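Local coordinates for botulinum neurotoxin type C1 (Clostridium botulinum, PDB 3R4S), which is a clostridial neurotoxin, probably a zinc endopeptidase, whose receptor-binding part, the fragment here, binds sialic acids and depends on gangliosides for entry into cells, at residues A[157-162]-A[171-176]. Residues are numbered along the deposited sequence; the frame is centred on the assembly and turned at random.
Sequences MGNMKI and TIKVKE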
ATOM      1  N   MET A 157     -24.167   9.918 -20.051  1.00 30.37           N
ATOM      2  CA  MET A 157     -25.463  10.393 -19.565  1.00 31.61           C
ATOM      3  C   MET A 157     -25.481  10.654 -18.060  1.00 33.40           C
ATOM      4  O   MET A 157     -26.517  11.001 -17.500  1.00 31.98           O
ATOM      5  CB  MET A 157     -26.555   9.386 -19.916  1.00 26.74           C
ATOM      6  CG  MET A 157     -26.801   9.237 -21.412  1.00 42.25           C
ATOM      7  SD  MET A 157     -27.626  10.682 -22.111  1.00 56.30           S
ATOM      8  CE  MET A 157     -26.232  11.756 -22.485  1.00 44.13           C
ATOM      9  N   GLY A 158     -24.342  10.485 -17.397  1.00 28.43           N
ATOM     10  CA  GLY A 158     -24.316  10.592 -15.951  1.00 23.95           C
ATOM     11  C   GLY A 158     -23.074  11.253 -15.399  1.00 26.99           C
ATOM     12  O   GLY A 158     -22.790  12.421 -15.684  1.00 23.68           O
ATOM     13  N   ASN A 159     -22.335  10.499 -14.591  1.00 21.73           N
ATOM     14  CA  ASN A 159     -21.170  11.031 -13.902  1.00 21.84           C
ATOM     15  C   ASN A 159     -19.873  10.323 -14.272  1.00 23.40           C
ATOM     16  O   ASN A 159     -19.878   9.186 -14.767  1.00 21.71           O
ATOM     17  CB  ASN A 159     -21.385  10.914 -12.396  1.00 24.18           C
ATOM     18  CG  ASN A 159     -22.614  11.645 -11.940  1.00 24.36           C
ATOM     19  OD1 ASN A 159     -22.654  12.875 -11.962  1.00 22.37           O
ATOM     20  ND2 ASN A 159     -23.633  10.900 -11.541  1.00 23.64           N
ATOM     21  N   MET A 160     -18.767  11.011 -14.038  1.00 20.48           N
ATOM     22  CA  MET A 160     -17.457  10.382 -14.111  1.00 25.58           C
ATOM     23  C   MET A 160     -16.970  10.284 -12.674  1.00 24.34           C
ATOM     24  O   MET A 160     -17.132  11.226 -11.875  1.00 22.14           O
ATOM     25  CB  MET A 160     -16.484  11.170 -15.000  1.00 22.28           C
ATOM     26  CG  MET A 160     -16.127  12.564 -14.492  1.00 29.78           C
ATOM     27  SD  MET A 160     -15.054  13.452 -15.657  1.00 43.48           S
ATOM     28  CE  MET A 160     -13.844  12.199 -15.972  1.00 22.88           C
ATOM     29  N   LYS A 161     -16.431   9.122 -12.328  1.00 19.61           N
ATOM     30  CA  LYS A 161     -16.098   8.835 -10.941  1.00 19.38           C
ATOM     31  C   LYS A 161     -14.715   8.218 -10.854  1.00 21.30           C
ATOM     32  O   LYS A 161     -14.263   7.527 -11.773  1.00 18.98           O
ATOM     33  CB  LYS A 161     -17.120   7.867 -10.336  1.00 18.10           C
ATOM     34  CG  LYS A 161     -18.558   8.375 -10.359  1.00 22.17           C
ATOM     35  CD  LYS A 161     -19.511   7.337  -9.783  1.00 21.84           C
ATOM     36  CE  LYS A 161     -20.881   7.476 -10.416  1.00 35.09           C
ATOM     37  NZ  LYS A 161     -21.773   6.313 -10.119  1.00 46.29           N
ATOM     38  N   ILE A 162     -14.036   8.463  -9.744  1.00 16.96           N
ATOM     39  CA  ILE A 162     -12.809   7.748  -9.483  1.00 18.64           C
ATOM     40  C   ILE A 162     -12.882   7.155  -8.084  1.00 21.82           C
ATOM     41  O   ILE A 162     -13.318   7.816  -7.140  1.00 20.81           O
ATOM     42  CB  ILE A 162     -11.545   8.615  -9.705  1.00 18.67           C
ATOM     43  CG1 ILE A 162     -10.290   7.792  -9.393  1.00 17.70           C
ATOM     44  CG2 ILE A 162     -11.576   9.873  -8.827  1.00 22.39           C
ATOM     45  CD1 ILE A 162      -9.020   8.421  -9.947  1.00 22.35           C
ATOM     46  N   THR A 171     -16.577  12.544  -7.766  1.00 20.88           N
ATOM     47  CA  THR A 171     -17.648  12.338  -8.735  1.00 21.00           C
ATOM     48  C   THR A 171     -18.043  13.695  -9.295  1.00 26.17           C
ATOM     49  O   THR A 171     -18.081  14.686  -8.557  1.00 23.33           O
ATOM     50  CB  THR A 171     -18.876  11.633  -8.111  1.00 21.15           C
ATOM     51  OG1 THR A 171     -19.938  11.579  -9.068  1.00 22.48           O
ATOM     52  CG2 THR A 171     -19.363  12.364  -6.849  1.00 21.38           C
ATOM     53  N   ILE A 172     -18.289  13.736 -10.602  1.00 21.98           N
ATOM     54  CA  ILE A 172     -18.678  14.960 -11.301  1.00 24.05           C
ATOM     55  C   ILE A 172     -19.612  14.627 -12.462  1.00 24.68           C
ATOM     56  O   ILE A 172     -19.393  13.655 -13.188  1.00 21.76           O
ATOM     57  CB  ILE A 172     -17.446  15.738 -11.833  1.00 23.16           C
ATOM     58  CG1 ILE A 172     -16.463  16.017 -10.694  1.00 30.51           C
ATOM     59  CG2 ILE A 172     -17.866  17.059 -12.437  1.00 35.27           C
ATOM     60  CD1 ILE A 172     -15.361  17.026 -11.036  1.00 39.83           C
ATOM     61  N   LYS A 173     -20.659  15.425 -12.628  1.00 27.46           N
ATOM     62  CA  LYS A 173     -21.578  15.259 -13.749  1.00 24.63           C
ATOM     63  C   LYS A 173     -20.804  15.464 -15.043  1.00 26.95           C
ATOM     64  O   LYS A 173     -20.053  16.423 -15.161  1.00 25.76           O
ATOM     65  CB  LYS A 173     -22.719  16.278 -13.660  1.00 26.60           C
ATOM     66  CG  LYS A 173     -23.666  16.267 -14.869  1.00 28.27           C
ATOM     67  CD  LYS A 173     -24.457  14.973 -14.924  1.00 30.34           C
ATOM     68  CE  LYS A 173     -25.169  14.760 -16.266  1.00 35.50           C
ATOM     69  NZ  LYS A 173     -24.302  14.129 -17.329  1.00 31.46           N
ATOM     70  N   VAL A 174     -20.974  14.567 -16.011  1.00 20.71           N
ATOM     71  CA  VAL A 174     -20.269  14.713 -17.275  1.00 23.82           C
ATOM     72  C   VAL A 174     -20.940  15.799 -18.108  1.00 28.56           C
ATOM     73  O   VAL A 174     -22.157  15.771 -18.307  1.00 24.46           O
ATOM     74  CB  VAL A 174     -20.247  13.389 -18.088  1.00 23.59           C
ATOM     75  CG1 VAL A 174     -19.609  13.610 -19.463  1.00 24.99           C
ATOM     76  CG2 VAL A 174     -19.515  12.294 -17.318  1.00 23.60           C
ATOM     77  N   LYS A 175     -20.150  16.747 -18.601  1.00 30.27           N
ATOM     78  CA  LYS A 175     -20.685  17.822 -19.432  1.00 32.11           C
ATOM     79  C   LYS A 175     -20.808  17.336 -20.874  1.00 37.66           C
ATOM     80  O   LYS A 175     -20.355  16.244 -21.207  1.00 35.40           O
ATOM     81  CB  LYS A 175     -19.788  19.058 -19.356  1.00 32.58           C
ATOM     82  CG  LYS A 175     -18.466  18.923 -20.112  1.00 37.63           C
ATOM     83  CD  LYS A 175     -17.543  20.105 -19.817  1.00 39.34           C
ATOM     84  CE  LYS A 175     -16.426  20.224 -20.858  1.00 39.43           C
ATOM     85  NZ  LYS A 175     -15.420  21.264 -20.484  1.00 33.57           N
ATOM     86  N   GLU A 176     -21.438  18.135 -21.725  1.00 38.23           N
ATOM     87  CA  GLU A 176     -21.547  17.786 -23.133  1.00 43.15           C
ATOM     88  C   GLU A 176     -20.144  17.726 -23.739  1.00 38.96           C
ATOM     89  O   GLU A 176     -19.386  18.696 -23.684  1.00 39.96           O
ATOM     90  CB  GLU A 176     -22.410  18.810 -23.872  1.00 50.16           C
ATOM     91  CG  GLU A 176     -23.048  18.271 -25.148  1.00 60.54           C
ATOM     92  CD  GLU A 176     -24.056  19.240 -25.755  1.00 76.59           C
ATOM     93  OE1 GLU A 176     -25.105  18.773 -26.255  1.00 81.86           O
ATOM     94  OE2 GLU A 176     -23.800  20.466 -25.726  1.00 70.62           O
TER
HETATM   95  O   HOH W   1     -21.450  13.787  -9.514  1.00 24.05           O
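Lys173 folds back onto Gly158 because its chain turns twice, at chi2 (67°) and chi4 (85°), which brings the ammonium to the glycine carbonyl oxygen. NZ donates to Gly158 O at 2.8 Å, in the carbonyl plane on a lone pair, and also to Val174 O at 2.9 Å; a long, flexible lysine can thus link the start of one strand with the end of the other. Gly158 O is gripped a second time by Val174 N, in a nearly straight bond (176°). Glycine suits its place, since it has a backbone conformation that a residue with a CB adopts with difficulty.

Thr171 has OG1 anti to its backbone N, facing Asn159. A water joins the two, donating to Asn159 OD1 at 2.9 Å and lying 2.7 Å from Thr171 OG1, a polar link fitting a solvent-facing side. On this side the aliphatic CG of Lys161 runs beside Thr171, 3.7 Å from OG1.

The opposite face carries Met160 and Ile172, with Met160 CG 4.3 Å from Ile172 CB; just past the strand, Val174 CG2 packs 4.0 Å from Met160 CB. The flexible Met160 side chain continues to Phe119, Leu121 and Ile131 of the second sheet. Met160 and Ile172 exchange two backbone bonds, the hydrogen-bonded pair of an antiparallel beta hairpin at the edge of a concanavalin-like (jelly-roll) beta sandwich, the N-terminal receptor-binding subdomain of clostridial neurotoxins.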